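Local coordinates for invasion protein INVA (Salmonella enterica, PDB 2X49) that takes part in invasion of the intestinal epithelium as an inner-membrane protein of the type III secretion export apparatus, and is represented by its C-terminal domain, at residues V8-V14 with P44-D50; R79-D85 with L284-D289; A138-N142 with Q182-R188; A200-W204 with L214-I218. All coordinates share one frame; numbering follows the deposited sequence.

Interaction 1 of 4, residues V8-V14 with P44-D50; sequences VPLILLV and PEVLLRD
Leu10 and Leu12 face Val46 and Leu48 across two neighbouring parallel strands, which a beta-alpha-beta crossover through helices 16-24 and 27-39 brings together. Leu10 gives its N-H to Glu45 O at 2.8 Å and takes Leu47 N on its carbonyl O at 2.9 Å, an almost straight bond of 177°. Leu12 repeats the scheme two residues on, between Leu47 O and Arg49 N, and Val14 N closes the series on Arg49 O. Ile11 and Leu13 turn their backbone groups the other way, to Leu62 and Val60 of strand 58-63, so strand 10-14 is bonded along both margins.

On one face, Leu12 CD1 wedges between two branches: Val46 CG1 at 4.0 Å and Leu48 CD2 at 3.9 Å. Helix 27-39 covers this face, with Leu27 against Leu12 and Leu31 against Val46.

The other face carries Ile11, Leu13, Leu47 and Arg49. Arg49 leaves with CG anti to its backbone N (chi1 178°), beside Leu13, whose CD2 lies 3.7 Å from Arg49 CB. A bend at the third torsion of Arg49 (-46°) then brings the guanidinium back over Ile11, whose CD1 methyl meets one flat face, 3.7 Å from Arg49 NH2. At the strand end, two cations of the crossover hold the Asp50 carboxylate, Lys16 NZ at OD2 and Arg19 NH1 at OD1.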
# COMPACT_ATOMS: atom_id res chain seq x y z
N VAL A 8 0.14 -21.42 6.80
CA VAL A 8 0.99 -20.75 5.82
C VAL A 8 1.88 -19.65 6.41
O VAL A 8 1.70 -18.48 6.11
CB VAL A 8 0.17 -20.09 4.68
CG1 VAL A 8 -0.82 -19.03 5.24
CG2 VAL A 8 1.13 -19.45 3.66
N PRO A 9 2.89 -20.02 7.19
CA PRO A 9 3.74 -18.95 7.77
C PRO A 9 4.55 -18.14 6.81
O PRO A 9 4.95 -18.58 5.74
CB PRO A 9 4.69 -19.71 8.69
CG PRO A 9 4.69 -21.13 8.11
CD PRO A 9 3.34 -21.36 7.57
N LEU A 10 4.74 -16.91 7.20
CA LEU A 10 5.62 -16.00 6.48
C LEU A 10 7.03 -16.27 6.95
O LEU A 10 7.23 -16.62 8.10
CB LEU A 10 5.26 -14.54 6.82
CG LEU A 10 3.87 -14.08 6.40
CD1 LEU A 10 3.57 -12.77 7.09
CD2 LEU A 10 3.77 -13.98 4.91
N ILE A 11 8.01 -16.12 6.07
CA ILE A 11 9.41 -16.34 6.44
C ILE A 11 10.19 -15.10 6.06
O ILE A 11 10.02 -14.57 4.97
CB ILE A 11 10.05 -17.57 5.77
CG1 ILE A 11 9.32 -18.83 6.17
CG2 ILE A 11 11.58 -17.67 6.13
CD1 ILE A 11 9.68 -20.07 5.35
N LEU A 12 10.97 -14.59 7.00
CA LEU A 12 11.94 -13.52 6.71
C LEU A 12 13.34 -14.10 6.78
O LEU A 12 13.74 -14.63 7.79
CB LEU A 12 11.84 -12.39 7.71
CG LEU A 12 10.49 -11.71 7.86
CD1 LEU A 12 10.44 -10.64 8.96
CD2 LEU A 12 10.13 -11.07 6.56
N LEU A 13 14.04 -14.05 5.68
CA LEU A 13 15.48 -14.45 5.67
C LEU A 13 16.23 -13.18 6.08
O LEU A 13 16.06 -12.13 5.51
CB LEU A 13 15.95 -14.92 4.31
CG LEU A 13 15.20 -16.08 3.62
CD1 LEU A 13 15.85 -16.43 2.31
CD2 LEU A 13 15.08 -17.27 4.58
N VAL A 14 17.06 -13.33 7.11
CA VAL A 14 17.82 -12.23 7.72
C VAL A 14 19.30 -12.60 7.80
O VAL A 14 19.67 -13.75 7.74
CB VAL A 14 17.26 -11.89 9.13
CG1 VAL A 14 15.72 -11.62 9.04
CG2 VAL A 14 17.55 -13.02 10.12
N PRO A 44 -0.28 -14.28 9.24
CA PRO A 44 0.19 -15.56 9.73
C PRO A 44 1.38 -15.38 10.64
O PRO A 44 1.92 -14.29 10.78
CB PRO A 44 0.71 -16.25 8.46
CG PRO A 44 0.04 -15.52 7.33
CD PRO A 44 -0.04 -14.14 7.79
N GLU A 45 1.76 -16.48 11.23
CA GLU A 45 3.03 -16.53 12.01
C GLU A 45 4.19 -16.15 11.12
O GLU A 45 4.17 -16.29 9.89
CB GLU A 45 3.25 -17.94 12.52
CG GLU A 45 2.23 -18.46 13.51
CD GLU A 45 2.64 -18.26 14.94
OE1 GLU A 45 3.72 -17.68 15.19
OE2 GLU A 45 1.92 -18.77 15.80
N VAL A 46 5.14 -15.49 11.75
CA VAL A 46 6.34 -15.00 11.09
C VAL A 46 7.55 -15.70 11.67
O VAL A 46 7.79 -15.67 12.86
CB VAL A 46 6.47 -13.51 11.29
CG1 VAL A 46 7.80 -13.01 10.71
CG2 VAL A 46 5.27 -12.72 10.66
N LEU A 47 8.22 -16.42 10.81
CA LEU A 47 9.45 -17.18 11.15
C LEU A 47 10.67 -16.43 10.62
O LEU A 47 10.68 -15.91 9.51
CB LEU A 47 9.44 -18.63 10.60
CG LEU A 47 8.14 -19.41 10.79
CD1 LEU A 47 8.16 -20.77 10.10
CD2 LEU A 47 7.84 -19.60 12.26
N LEU A 48 11.68 -16.36 11.45
CA LEU A 48 13.01 -15.85 11.00
C LEU A 48 13.93 -17.03 10.69
O LEU A 48 14.00 -18.03 11.42
CB LEU A 48 13.72 -14.97 12.06
CG LEU A 48 12.97 -13.75 12.60
CD1 LEU A 48 13.89 -12.88 13.49
CD2 LEU A 48 12.27 -12.91 11.59
N ARG A 49 14.66 -16.87 9.60
CA ARG A 49 15.63 -17.86 9.13
C ARG A 49 16.90 -17.14 8.68
O ARG A 49 16.81 -16.07 8.11
CB ARG A 49 15.04 -18.69 8.00
CG ARG A 49 15.94 -19.72 7.39
CD ARG A 49 15.14 -20.71 6.49
NE ARG A 49 13.92 -21.21 7.15
CZ ARG A 49 13.00 -21.97 6.55
NH1 ARG A 49 13.15 -22.32 5.28
NH2 ARG A 49 11.92 -22.38 7.21
N ASP A 50 18.06 -17.66 9.01
CA ASP A 50 19.28 -16.99 8.52
C ASP A 50 19.43 -17.27 7.03
O ASP A 50 19.33 -18.38 6.58
CB ASP A 50 20.50 -17.48 9.30
CG ASP A 50 20.48 -17.06 10.76
OD1 ASP A 50 19.59 -16.27 11.18
OD2 ASP A 50 21.34 -17.57 11.51

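Interaction 2 of 4, residues R79-D85 with L284-D289; sequences RVVNYSD and LIAHKD
Leu284 pushes its CD1 methyl against the edge of the Tyr83 ring, 3.9 Å from Tyr83 CD2, while the same methyl rests 3.7 Å from Asp85 OD1. Phe105 stacks on the Tyr83 ring. Next along, Ile285 lies against the backbone of Val81 and Asn82, its CG1 facing Val81 O and its CD1 3.9 Å from Asn82 CA. A water ties the backbone here: it donates to Leu284 O at 2.8 Å and weakly accepts from Ala286 N and from Arg79 NH2. The connection from helix 266-280 to strand 291-294, with its 3-10 turn at residues 287-289, is thus fastened to the end of strand 78-80 in the antiparallel sheet. Ala286 CB sits beside the Arg79 guanidinium. Lys288 slides past Arg79 in the opposite direction; Glu128 and His131 hold its NZ, and Glu128 also pairs with Arg79 NH1, which probably offsets the like charges. Asp289 OD2 completes the salt-bridge network: Arg79 NH1 at 2.7 Å and Arg79 NH2 at 2.6 Å bond to it end-on, from the same carboxylate face, and Lys288 NZ weakly at 3.3 Å. The arginine chain, pointing away from its backbone N (chi1 -175°) and extended to NE, carries the guanidinium there; Arg123 takes Asp289 OD1.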
# COMPACT_ATOMS: atom_id res chain seq x y z
N ARG A 79 16.92 6.82 7.28
CA ARG A 79 16.41 7.14 5.95
C ARG A 79 15.85 8.54 5.84
O ARG A 79 15.06 8.96 6.69
CB ARG A 79 15.34 6.13 5.54
CG ARG A 79 14.92 6.38 4.12
CD ARG A 79 13.81 5.51 3.55
NE ARG A 79 13.18 6.24 2.44
CZ ARG A 79 11.89 6.24 2.14
NH1 ARG A 79 11.03 5.52 2.85
NH2 ARG A 79 11.44 6.98 1.12
N VAL A 80 16.25 9.22 4.77
CA VAL A 80 15.73 10.56 4.39
C VAL A 80 14.55 10.36 3.48
O VAL A 80 14.66 10.12 2.29
CB VAL A 80 16.78 11.49 3.71
CG1 VAL A 80 16.25 12.96 3.65
CG2 VAL A 80 18.08 11.49 4.49
N VAL A 81 13.38 10.52 4.06
CA VAL A 81 12.10 10.22 3.33
C VAL A 81 11.84 11.17 2.18
O VAL A 81 11.50 10.75 1.08
CB VAL A 81 10.88 10.14 4.30
CG1 VAL A 81 9.53 9.89 3.56
CG2 VAL A 81 11.10 9.04 5.40
N ASN A 82 12.02 12.45 2.43
CA ASN A 82 11.82 13.51 1.43
C ASN A 82 13.14 14.08 0.91
O ASN A 82 13.34 15.27 0.76
CB ASN A 82 10.88 14.62 1.94
CG ASN A 82 11.45 15.36 3.14
OD1 ASN A 82 12.37 14.88 3.78
ND2 ASN A 82 10.89 16.54 3.45
N TYR A 83 14.01 13.15 0.57
CA TYR A 83 15.33 13.51 -0.02
C TYR A 83 15.24 14.44 -1.24
O TYR A 83 14.30 14.39 -2.04
CB TYR A 83 16.06 12.24 -0.46
CG TYR A 83 17.47 12.48 -0.92
CD1 TYR A 83 18.52 12.59 -0.02
CD2 TYR A 83 17.76 12.60 -2.28
CE1 TYR A 83 19.82 12.83 -0.45
CE2 TYR A 83 19.09 12.82 -2.73
CZ TYR A 83 20.10 12.94 -1.81
OH TYR A 83 21.39 13.17 -2.29
N SER A 84 16.21 15.33 -1.31
CA SER A 84 16.56 16.04 -2.54
C SER A 84 18.06 16.19 -2.71
O SER A 84 18.85 16.03 -1.78
CB SER A 84 15.91 17.40 -2.60
OG SER A 84 16.65 18.37 -1.88
N ASP A 85 18.40 16.46 -3.96
CA ASP A 85 19.80 16.49 -4.46
C ASP A 85 20.55 17.60 -3.76
O ASP A 85 21.78 17.66 -3.75
CB ASP A 85 19.86 16.72 -5.97
CG ASP A 85 19.72 15.44 -6.75
OD1 ASP A 85 20.10 14.37 -6.23
OD2 ASP A 85 19.25 15.51 -7.91
N LEU A 284 12.93 11.37 -6.63
CA LEU A 284 13.85 11.07 -5.51
C LEU A 284 13.16 10.63 -4.23
O LEU A 284 13.84 10.35 -3.21
CB LEU A 284 14.74 12.26 -5.18
CG LEU A 284 15.64 12.75 -6.29
CD1 LEU A 284 16.50 13.89 -5.74
CD2 LEU A 284 16.55 11.63 -6.80
N ILE A 285 11.84 10.63 -4.29
CA ILE A 285 11.00 10.04 -3.24
C ILE A 285 10.48 8.67 -3.72
O ILE A 285 9.94 8.54 -4.80
CB ILE A 285 9.87 11.00 -2.85
CG1 ILE A 285 10.49 12.29 -2.30
CG2 ILE A 285 8.96 10.38 -1.85
CD1 ILE A 285 9.45 13.22 -1.70
N ALA A 286 10.71 7.65 -2.91
CA ALA A 286 10.29 6.26 -3.26
C ALA A 286 8.79 6.18 -3.49
O ALA A 286 8.01 6.86 -2.87
CB ALA A 286 10.67 5.29 -2.17
N HIS A 287 8.41 5.29 -4.39
CA HIS A 287 7.00 5.16 -4.79
C HIS A 287 6.06 4.82 -3.67
O HIS A 287 4.93 5.30 -3.68
CB HIS A 287 6.83 4.16 -5.95
CG HIS A 287 7.61 4.54 -7.15
ND1 HIS A 287 7.83 3.68 -8.21
CD2 HIS A 287 8.28 5.69 -7.44
CE1 HIS A 287 8.60 4.30 -9.11
NE2 HIS A 287 8.88 5.51 -8.66
N LYS A 288 6.52 4.01 -2.70
CA LYS A 288 5.63 3.62 -1.58
C LYS A 288 5.26 4.79 -0.72
O LYS A 288 4.32 4.72 0.05
CB LYS A 288 6.19 2.53 -0.67
CG LYS A 288 7.45 2.86 -0.02
CD LYS A 288 7.94 1.72 0.93
CE LYS A 288 9.21 2.11 1.64
NZ LYS A 288 8.87 3.11 2.69
N ASP A 289 6.00 5.88 -0.88
CA ASP A 289 5.86 7.10 -0.04
C ASP A 289 5.12 8.22 -0.76
O ASP A 289 5.00 9.38 -0.26
CB ASP A 289 7.23 7.57 0.47
CG ASP A 289 7.87 6.56 1.47
OD1 ASP A 289 7.25 6.26 2.52
OD2 ASP A 289 8.99 6.08 1.20
O HOH W 1 13.44 8.17 -1.47

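Interaction 3 of 4, residues A138-N142 with Q182-R188; sequences ARNVN and QRLLSER
Ala138 O has two partners: Val141 N, a hydrogen bond of 3.1 Å within its own turn, and Ser186 CA from the other segment, a nearly straight CH...O contact at 3.4 Å, 167° at the hydrogen. The backbones are nearest at Arg139 and Ser186, CA to CA 4.3 Å; the small Ala138 side chain next to them probably helps, its CB 3.8 Å from Arg188 CG. Val141 straddles the other helix end. With CG1 lodged between its backbone N and carbonyl carbon (chi1 60°), that methyl meets Gln182 O at 3.6 Å and Ser186 CB, while CG2 bears on Leu185 CD1 at 3.8 Å. Farther out, the amides of Asn142 and Gln182 lie stacked, their planes only 17° apart. Their polar atoms do not bond to each other; Gln182 NE2 instead hydrogen-bonds to Phe145 O. Ser186 OG turns back to Arg183 O at 3.1 Å, meeting it from above the carbonyl plane. The Arg188 guanidinium pairs with Glu314, and that of Arg139 with Asp312. Two helix ends, those of 125-139 and 174-185, thus meet, and the second finishes in a Schellman motif: Arg188, at positive phi, sends its N to Leu185 O while Val189 N reaches Leu184 O.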
# COMPACT_ATOMS: atom_id res chain seq x y z
N ALA A 138 0.28 -6.13 2.34
CA ALA A 138 -1.07 -5.61 1.94
C ALA A 138 -1.37 -6.06 0.52
O ALA A 138 -2.47 -6.54 0.22
CB ALA A 138 -1.14 -4.06 2.05
N ARG A 139 -0.44 -5.88 -0.39
CA ARG A 139 -0.64 -6.20 -1.81
C ARG A 139 -0.98 -7.68 -2.01
O ARG A 139 -1.70 -8.09 -2.94
CB ARG A 139 0.61 -5.82 -2.62
CG ARG A 139 0.62 -6.13 -4.07
CD ARG A 139 1.77 -5.34 -4.70
NE ARG A 139 3.10 -5.95 -4.58
CZ ARG A 139 4.17 -5.36 -4.04
NH1 ARG A 139 4.08 -4.14 -3.53
NH2 ARG A 139 5.33 -6.00 -4.01
N ASN A 140 -0.44 -8.48 -1.11
CA ASN A 140 -0.44 -9.95 -1.21
C ASN A 140 -1.49 -10.53 -0.25
O ASN A 140 -1.47 -11.69 0.14
CB ASN A 140 0.95 -10.54 -0.96
CG ASN A 140 1.83 -10.45 -2.16
OD1 ASN A 140 1.73 -11.25 -3.10
ND2 ASN A 140 2.79 -9.54 -2.11
N VAL A 141 -2.45 -9.68 0.06
CA VAL A 141 -3.50 -10.00 1.05
C VAL A 141 -4.23 -11.34 0.78
O VAL A 141 -4.57 -12.06 1.72
CB VAL A 141 -4.54 -8.85 1.18
CG1 VAL A 141 -5.23 -8.57 -0.12
CG2 VAL A 141 -5.55 -9.22 2.27
N ASN A 142 -4.39 -11.67 -0.48
CA ASN A 142 -5.16 -12.87 -0.84
C ASN A 142 -4.47 -14.17 -0.38
O ASN A 142 -5.06 -15.25 -0.37
CB ASN A 142 -5.52 -12.92 -2.34
CG ASN A 142 -6.58 -11.87 -2.75
OD1 ASN A 142 -6.45 -10.65 -2.25
ND2 ASN A 142 -7.45 -12.16 -3.59
N GLN A 182 -10.86 -7.65 0.49
CA GLN A 182 -9.58 -7.98 -0.15
C GLN A 182 -9.14 -6.88 -1.10
O GLN A 182 -7.96 -6.53 -1.18
CB GLN A 182 -9.62 -9.33 -0.91
CG GLN A 182 -9.64 -10.54 -0.11
CD GLN A 182 -9.79 -11.76 -1.00
OE1 GLN A 182 -10.50 -11.71 -2.01
NE2 GLN A 182 -9.14 -12.87 -0.64
N ARG A 183 -10.12 -6.36 -1.84
CA ARG A 183 -9.83 -5.33 -2.83
C ARG A 183 -9.43 -4.02 -2.20
O ARG A 183 -8.59 -3.29 -2.71
CB ARG A 183 -10.93 -5.23 -3.89
CG ARG A 183 -10.96 -6.46 -4.82
CD ARG A 183 -12.20 -6.51 -5.73
NE ARG A 183 -12.20 -7.74 -6.58
CZ ARG A 183 -11.43 -7.88 -7.64
NH1 ARG A 183 -10.67 -6.90 -8.04
NH2 ARG A 183 -11.44 -9.01 -8.34
N LEU A 184 -9.97 -3.74 -1.02
CA LEU A 184 -9.58 -2.54 -0.23
C LEU A 184 -8.14 -2.72 0.28
O LEU A 184 -7.26 -1.92 -0.01
CB LEU A 184 -10.54 -2.27 0.92
CG LEU A 184 -11.93 -1.87 0.48
CD1 LEU A 184 -12.82 -1.85 1.74
CD2 LEU A 184 -11.87 -0.52 -0.26
N LEU A 185 -7.89 -3.85 0.91
CA LEU A 185 -6.59 -4.12 1.55
C LEU A 185 -5.50 -4.17 0.53
O LEU A 185 -4.40 -3.74 0.80
CB LEU A 185 -6.65 -5.43 2.36
CG LEU A 185 -7.50 -5.42 3.62
CD1 LEU A 185 -7.94 -6.83 4.07
CD2 LEU A 185 -6.73 -4.74 4.73
N SER A 186 -5.82 -4.68 -0.67
CA SER A 186 -4.77 -4.92 -1.69
C SER A 186 -4.26 -3.59 -2.21
O SER A 186 -3.21 -3.55 -2.86
CB SER A 186 -5.25 -5.81 -2.88
OG SER A 186 -6.20 -5.11 -3.65
N GLU A 187 -5.03 -2.56 -1.93
CA GLU A 187 -4.69 -1.16 -2.33
C GLU A 187 -4.31 -0.30 -1.11
O GLU A 187 -4.30 0.95 -1.12
CB GLU A 187 -5.81 -0.51 -3.16
CG GLU A 187 -5.92 -1.11 -4.59
CD GLU A 187 -6.74 -0.22 -5.55
OE1 GLU A 187 -7.88 -0.60 -5.93
OE2 GLU A 187 -6.29 0.90 -5.90
N ARG A 188 -3.99 -1.00 -0.04
CA ARG A 188 -3.44 -0.41 1.19
C ARG A 188 -4.45 0.41 2.01
O ARG A 188 -4.14 1.36 2.74
CB ARG A 188 -2.16 0.39 0.85
CG ARG A 188 -0.96 -0.42 1.15
CD ARG A 188 0.21 -0.25 0.18
NE ARG A 188 0.75 1.04 0.39
CZ ARG A 188 1.53 1.70 -0.44
NH1 ARG A 188 1.83 1.25 -1.63
NH2 ARG A 188 1.97 2.88 -0.04

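Interaction 4 of 4, residues A200-W204 with L214-I218; sequences ALALW and LVEHI
Helices 194-204 and 211-221 follow each other in the chain and turn back on one another, the short segments 200-204 and 214-218 running at 130° with axes 9.9 Å apart at their closest. The backbones come nearest at Ala200, whose CA is 5.9 Å from Ile218 CA, and next at Trp204 and Leu214, 6.9 Å between their CA atoms.

Ile218 CD1 packs on the small Ala200, 3.7 Å from Ala200 CB, and also touches Leu201 CD2. Leu201 crosses Leu214 at about a right angle, CD2 to CD2 at 3.9 Å. Leu214 swings its CG to the far side of the CA-CB bond from the backbone N (chi1 180°), which lets its two methyls divide the work, CD2 on Leu201 and CD1 on Trp204 CB at 3.7 Å.

The broadest meeting is between Trp204 and His217. The imidazole lies in an offset stack over the six-membered ring of the indole, centroids 3.8 Å apart and planes within 6° of parallel. Closer to the backbone, His217 CB stands almost straight above the five-membered ring, 3.6 Å from its centroid, in a CH-pi contact, so one residue covers one face of both indole rings. Leu203 CG sits over the opposite face, off toward the rim. Outward from this pair, Val180 and Leu184 of helix 174-185 back Leu214 and Ile218, and Val168 of helix 162-169 reaches Leu201. The whole is a helix-loop-helix pair within a helical region, its helices joined by a short connection and crossing at a steep angle, with the Trp204-His217 stack at one side of the apolar contact.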
# COMPACT_ATOMS: atom_id res chain seq x y z
N ALA A 200 -21.62 1.47 4.53
CA ALA A 200 -21.49 1.81 3.10
C ALA A 200 -21.97 0.68 2.20
O ALA A 200 -22.61 0.91 1.18
CB ALA A 200 -20.02 2.24 2.74
N LEU A 201 -21.80 -0.53 2.67
CA LEU A 201 -22.32 -1.69 1.92
C LEU A 201 -23.84 -1.70 1.98
O LEU A 201 -24.50 -2.03 0.98
CB LEU A 201 -21.77 -3.00 2.42
CG LEU A 201 -20.34 -3.29 1.99
CD1 LEU A 201 -19.71 -4.39 2.87
CD2 LEU A 201 -20.35 -3.69 0.57
N ALA A 202 -24.40 -1.31 3.12
CA ALA A 202 -25.88 -1.34 3.29
C ALA A 202 -26.50 -0.35 2.34
O ALA A 202 -27.65 -0.55 1.87
CB ALA A 202 -26.31 -1.03 4.73
N LEU A 203 -25.75 0.69 2.05
CA LEU A 203 -26.19 1.79 1.15
C LEU A 203 -26.05 1.40 -0.32
O LEU A 203 -26.98 1.63 -1.15
CB LEU A 203 -25.45 3.10 1.45
CG LEU A 203 -25.83 4.35 0.66
CD1 LEU A 203 -27.30 4.71 0.94
CD2 LEU A 203 -24.90 5.54 0.96
N TRP A 204 -24.93 0.79 -0.65
CA TRP A 204 -24.54 0.59 -2.04
C TRP A 204 -24.81 -0.78 -2.61
O TRP A 204 -25.13 -0.94 -3.79
CB TRP A 204 -23.06 0.97 -2.23
CG TRP A 204 -22.86 2.46 -2.22
CD1 TRP A 204 -22.29 3.20 -1.20
CD2 TRP A 204 -23.17 3.40 -3.25
NE1 TRP A 204 -22.24 4.51 -1.53
CE2 TRP A 204 -22.76 4.67 -2.79
CE3 TRP A 204 -23.73 3.29 -4.52
CZ2 TRP A 204 -22.92 5.81 -3.54
CZ3 TRP A 204 -23.87 4.45 -5.27
CH2 TRP A 204 -23.48 5.68 -4.77
N LEU A 214 -18.67 -1.60 -7.13
CA LEU A 214 -19.05 -1.52 -5.71
C LEU A 214 -17.88 -1.04 -4.84
O LEU A 214 -18.04 -0.20 -3.93
CB LEU A 214 -19.59 -2.89 -5.20
CG LEU A 214 -20.02 -2.97 -3.74
CD1 LEU A 214 -21.15 -1.96 -3.48
CD2 LEU A 214 -20.38 -4.41 -3.29
N VAL A 215 -16.72 -1.62 -5.08
CA VAL A 215 -15.52 -1.24 -4.34
C VAL A 215 -15.23 0.25 -4.46
O VAL A 215 -14.92 0.90 -3.48
CB VAL A 215 -14.24 -2.06 -4.74
CG1 VAL A 215 -13.01 -1.39 -4.13
CG2 VAL A 215 -14.37 -3.45 -4.20
N GLU A 216 -15.44 0.79 -5.63
CA GLU A 216 -15.17 2.21 -5.85
C GLU A 216 -16.08 3.07 -4.95
O GLU A 216 -15.70 4.15 -4.44
CB GLU A 216 -15.29 2.58 -7.33
CG GLU A 216 -14.49 3.78 -7.68
CD GLU A 216 -12.95 3.60 -7.53
OE1 GLU A 216 -12.43 2.46 -7.35
OE2 GLU A 216 -12.25 4.63 -7.62
N HIS A 217 -17.34 2.64 -4.83
CA HIS A 217 -18.27 3.37 -4.00
C HIS A 217 -17.89 3.30 -2.52
O HIS A 217 -18.04 4.26 -1.76
CB HIS A 217 -19.72 2.91 -4.21
CG HIS A 217 -20.28 3.24 -5.56
ND1 HIS A 217 -20.46 4.54 -6.00
CD2 HIS A 217 -20.76 2.45 -6.55
CE1 HIS A 217 -20.97 4.53 -7.22
NE2 HIS A 217 -21.18 3.27 -7.57
N ILE A 218 -17.44 2.12 -2.13
CA ILE A 218 -17.02 1.88 -0.74
C ILE A 218 -15.80 2.77 -0.41
O ILE A 218 -15.74 3.45 0.62
CB ILE A 218 -16.73 0.40 -0.42
CG1 ILE A 218 -17.97 -0.48 -0.70
CG2 ILE A 218 -16.27 0.24 1.02
CD1 ILE A 218 -19.25 0.08 -0.18

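From the N terminus, interaction 1 closes first, joining two parallel strands across a connection of two helices at one end of the domain. Interaction 2 opens next: it brings residues 79-85 to 284-289, almost 200 residues later, and so ties the antiparallel sheet to the loop leading into strand 291-294 of the parallel sheet. Interactions 3 and 4 lie inside that long loop, one after the other, without crossing. Interaction 3 joins the ends of helices 125-139 and 174-185; interaction 4 follows in the next helical pair. They touch through Arg183 and Leu184 against Val215 and Ile218, while Arg188 NH2 makes a weak hydrogen bond to Lys288 O of interaction 2.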